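Local coordinates for protein phosphothreonine lyase ospF (Shigella flexneri, PDB 3I0U) that acts as a secreted type III effector and phosphothreonine lyase, probably eliminating phosphate irreversibly from phosphothreonine in host MAP kinases, at residues Ser85-Gln90 and Ile169-Pro175. Residues are numbered along the deposited sequence; the frame is centred on the assembly and turned at random.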
loop_
_atom_site.group_PDB
_atom_site.type_symbol
_atom_site.label_atom_id
_atom_site.label_comp_id
_atom_site.label_asym_id
_atom_site.label_seq_id
_atom_site.Cartn_x
_atom_site.Cartn_y
_atom_site.Cartn_z
ATOM N N SER A 85 -3.849 8.944 1.158
ATOM C CA SER A 85 -4.656 10.136 0.841
ATOM C C SER A 85 -3.825 11.446 0.887
ATOM O O SER A 85 -3.237 11.812 1.933
ATOM C CB SER A 85 -5.844 10.228 1.809
ATOM O OG SER A 85 -6.889 9.306 1.483
ATOM N N ILE A 86 -3.764 12.117 -0.272
ATOM C CA ILE A 86 -2.928 13.278 -0.466
ATOM C C ILE A 86 -3.870 14.412 -0.868
ATOM O O ILE A 86 -4.950 14.147 -1.425
ATOM C CB ILE A 86 -1.898 13.006 -1.578
ATOM C CG1 ILE A 86 -1.195 11.648 -1.377
ATOM C CG2 ILE A 86 -0.903 14.182 -1.747
ATOM C CD1 ILE A 86 -0.390 11.486 -0.048
ATOM N N ALA A 87 -3.511 15.661 -0.557
ATOM C CA ALA A 87 -4.175 16.811 -1.185
ATOM C C ALA A 87 -4.117 16.762 -2.723
ATOM O O ALA A 87 -3.122 16.373 -3.297
ATOM C CB ALA A 87 -3.594 18.086 -0.697
ATOM N N ARG A 88 -5.200 17.172 -3.373
ATOM C CA ARG A 88 -5.383 16.945 -4.803
ATOM C C ARG A 88 -4.204 17.420 -5.658
ATOM O O ARG A 88 -3.688 16.673 -6.447
ATOM C CB ARG A 88 -6.704 17.542 -5.258
ATOM C CG ARG A 88 -7.034 17.251 -6.753
ATOM C CD ARG A 88 -8.389 17.707 -7.250
ATOM N NE ARG A 88 -8.311 19.118 -7.538
ATOM C CZ ARG A 88 -7.744 19.698 -8.626
ATOM N NH1 ARG A 88 -7.182 18.989 -9.610
ATOM N NH2 ARG A 88 -7.741 21.034 -8.738
ATOM N N GLU A 89 -3.713 18.627 -5.394
ATOM C CA GLU A 89 -2.612 19.244 -6.155
ATOM C C GLU A 89 -1.221 18.714 -5.853
ATOM O O GLU A 89 -0.278 19.008 -6.596
ATOM C CB GLU A 89 -2.630 20.766 -5.977
ATOM C CG GLU A 89 -3.887 21.445 -6.527
ATOM C CD GLU A 89 -5.144 21.110 -5.722
ATOM O OE1 GLU A 89 -5.018 20.721 -4.533
ATOM O OE2 GLU A 89 -6.252 21.207 -6.266
ATOM N N GLN A 90 -1.097 17.932 -4.771
ATOM C CA GLN A 90 0.188 17.392 -4.340
ATOM C C GLN A 90 0.335 15.911 -4.691
ATOM O O GLN A 90 1.316 15.256 -4.311
ATOM C CB GLN A 90 0.398 17.627 -2.843
ATOM C CG GLN A 90 0.528 19.081 -2.498
ATOM C CD GLN A 90 0.894 19.331 -1.058
ATOM O OE1 GLN A 90 1.739 18.635 -0.477
ATOM N NE2 GLN A 90 0.303 20.365 -0.483
ATOM N N ILE A 169 4.196 17.080 2.851
ATOM C CA ILE A 169 3.082 16.835 1.981
ATOM C C ILE A 169 1.742 16.969 2.709
ATOM O O ILE A 169 1.592 16.487 3.827
ATOM C CB ILE A 169 3.213 15.415 1.395
ATOM C CG1 ILE A 169 4.472 15.311 0.522
ATOM C CG2 ILE A 169 1.948 14.989 0.645
ATOM C CD1 ILE A 169 4.530 16.254 -0.708
ATOM N N ALA A 170 0.765 17.620 2.076
ATOM C CA ALA A 170 -0.549 17.802 2.672
ATOM C C ALA A 170 -1.346 16.518 2.513
ATOM O O ALA A 170 -1.424 15.964 1.390
ATOM C CB ALA A 170 -1.265 18.906 2.023
ATOM N N PRO A 171 -1.936 16.020 3.629
ATOM C CA PRO A 171 -2.906 14.934 3.599
ATOM C C PRO A 171 -4.196 15.308 2.883
ATOM O O PRO A 171 -4.578 16.449 2.866
ATOM C CB PRO A 171 -3.193 14.689 5.082
ATOM C CG PRO A 171 -2.878 15.973 5.752
ATOM C CD PRO A 171 -1.683 16.470 5.011
ATOM N N GLY A 172 -4.852 14.334 2.278
ATOM C CA GLY A 172 -6.127 14.575 1.636
ATOM C C GLY A 172 -7.218 14.037 2.513
ATOM O O GLY A 172 -7.072 13.956 3.722
ATOM N N GLU A 173 -8.336 13.681 1.906
ATOM C CA GLU A 173 -9.506 13.265 2.670
ATOM C C GLU A 173 -9.657 11.744 2.629
ATOM O O GLU A 173 -9.860 11.172 1.577
ATOM C CB GLU A 173 -10.726 13.956 2.082
ATOM C CG GLU A 173 -12.060 13.443 2.554
ATOM C CD GLU A 173 -13.171 14.435 2.276
ATOM O OE1 GLU A 173 -13.952 14.717 3.212
ATOM O OE2 GLU A 173 -13.261 14.949 1.123
ATOM N N TYR A 174 -9.570 11.090 3.775
ATOM C CA TYR A 174 -9.639 9.623 3.864
ATOM C C TYR A 174 -11.054 9.217 3.594
ATOM O O TYR A 174 -11.967 9.983 3.910
ATOM C CB TYR A 174 -9.256 9.140 5.267
ATOM C CG TYR A 174 -8.208 9.996 5.910
ATOM C CD1 TYR A 174 -6.847 9.835 5.580
ATOM C CD2 TYR A 174 -8.558 11.003 6.837
ATOM C CE1 TYR A 174 -5.857 10.644 6.145
ATOM C CE2 TYR A 174 -7.567 11.818 7.416
ATOM C CZ TYR A 174 -6.219 11.627 7.062
ATOM O OH TYR A 174 -5.221 12.396 7.630
ATOM N N PRO A 175 -11.247 8.031 2.996
ATOM C CA PRO A 175 -12.625 7.576 2.830
ATOM C C PRO A 175 -13.241 7.222 4.175
ATOM O O PRO A 175 -12.585 6.623 5.027
ATOM C CB PRO A 175 -12.502 6.331 1.957
ATOM C CG PRO A 175 -11.072 6.249 1.536
ATOM C CD PRO A 175 -10.266 7.061 2.472
#
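The carbonyl oxygen of Ala170 accepts the backbone N-H of Ala87 in a nearly straight bond (N to O 2.9 Å, 176° at the hydrogen), and the CA-H of Ile86 adds a weaker contact to it. Together with the bond from Gly172 N to Ser85 O (3.0 Å), this bond frames a single antiparallel beta bridge in which Ile86 and Pro171 form the non-hydrogen-bonded pair. Proline suits this place because the pair uses no N-H of its own. Gly172, which has no side chain to hold the two segments apart, brings its CA within 4.0 Å of Ile86 CA. The bridge ties the connection leaving strand 80-84 of the antiparallel sheet to the loop that follows helix 147-166.

At one end, Gln90, the N-cap residue of helix 91-102, turns its amide across to the other segment. Its chain runs extended beyond CG (chi2 -173°), carrying OE1 to Ala170 N, which approaches from above the amide plane. The methyls of Ala87 and Ala170 touch (CB to CB 3.7 Å), and that of Ala170 also lies against Gln90 NE2. On the side of the bridge facing helices 91-102 and 147-166, the branched Ile86 and Ile169 meet through their CG2 methyls, 3.8 Å apart, and both rest on Leu164 and on helix 91-102, where beta-branched hydrocarbon fills the interior.

Tyr174 has its hydroxyl hydrogen-bonded to Lys185 O and its ring in a cation-pi pair with Arg180. The serine hydroxyl of Ser85 is buried but satisfied by Ala130 N, while the short side chain lets its CB come up beside the tyrosine, obliquely to the ring, 3.9 Å from Tyr174 CD1.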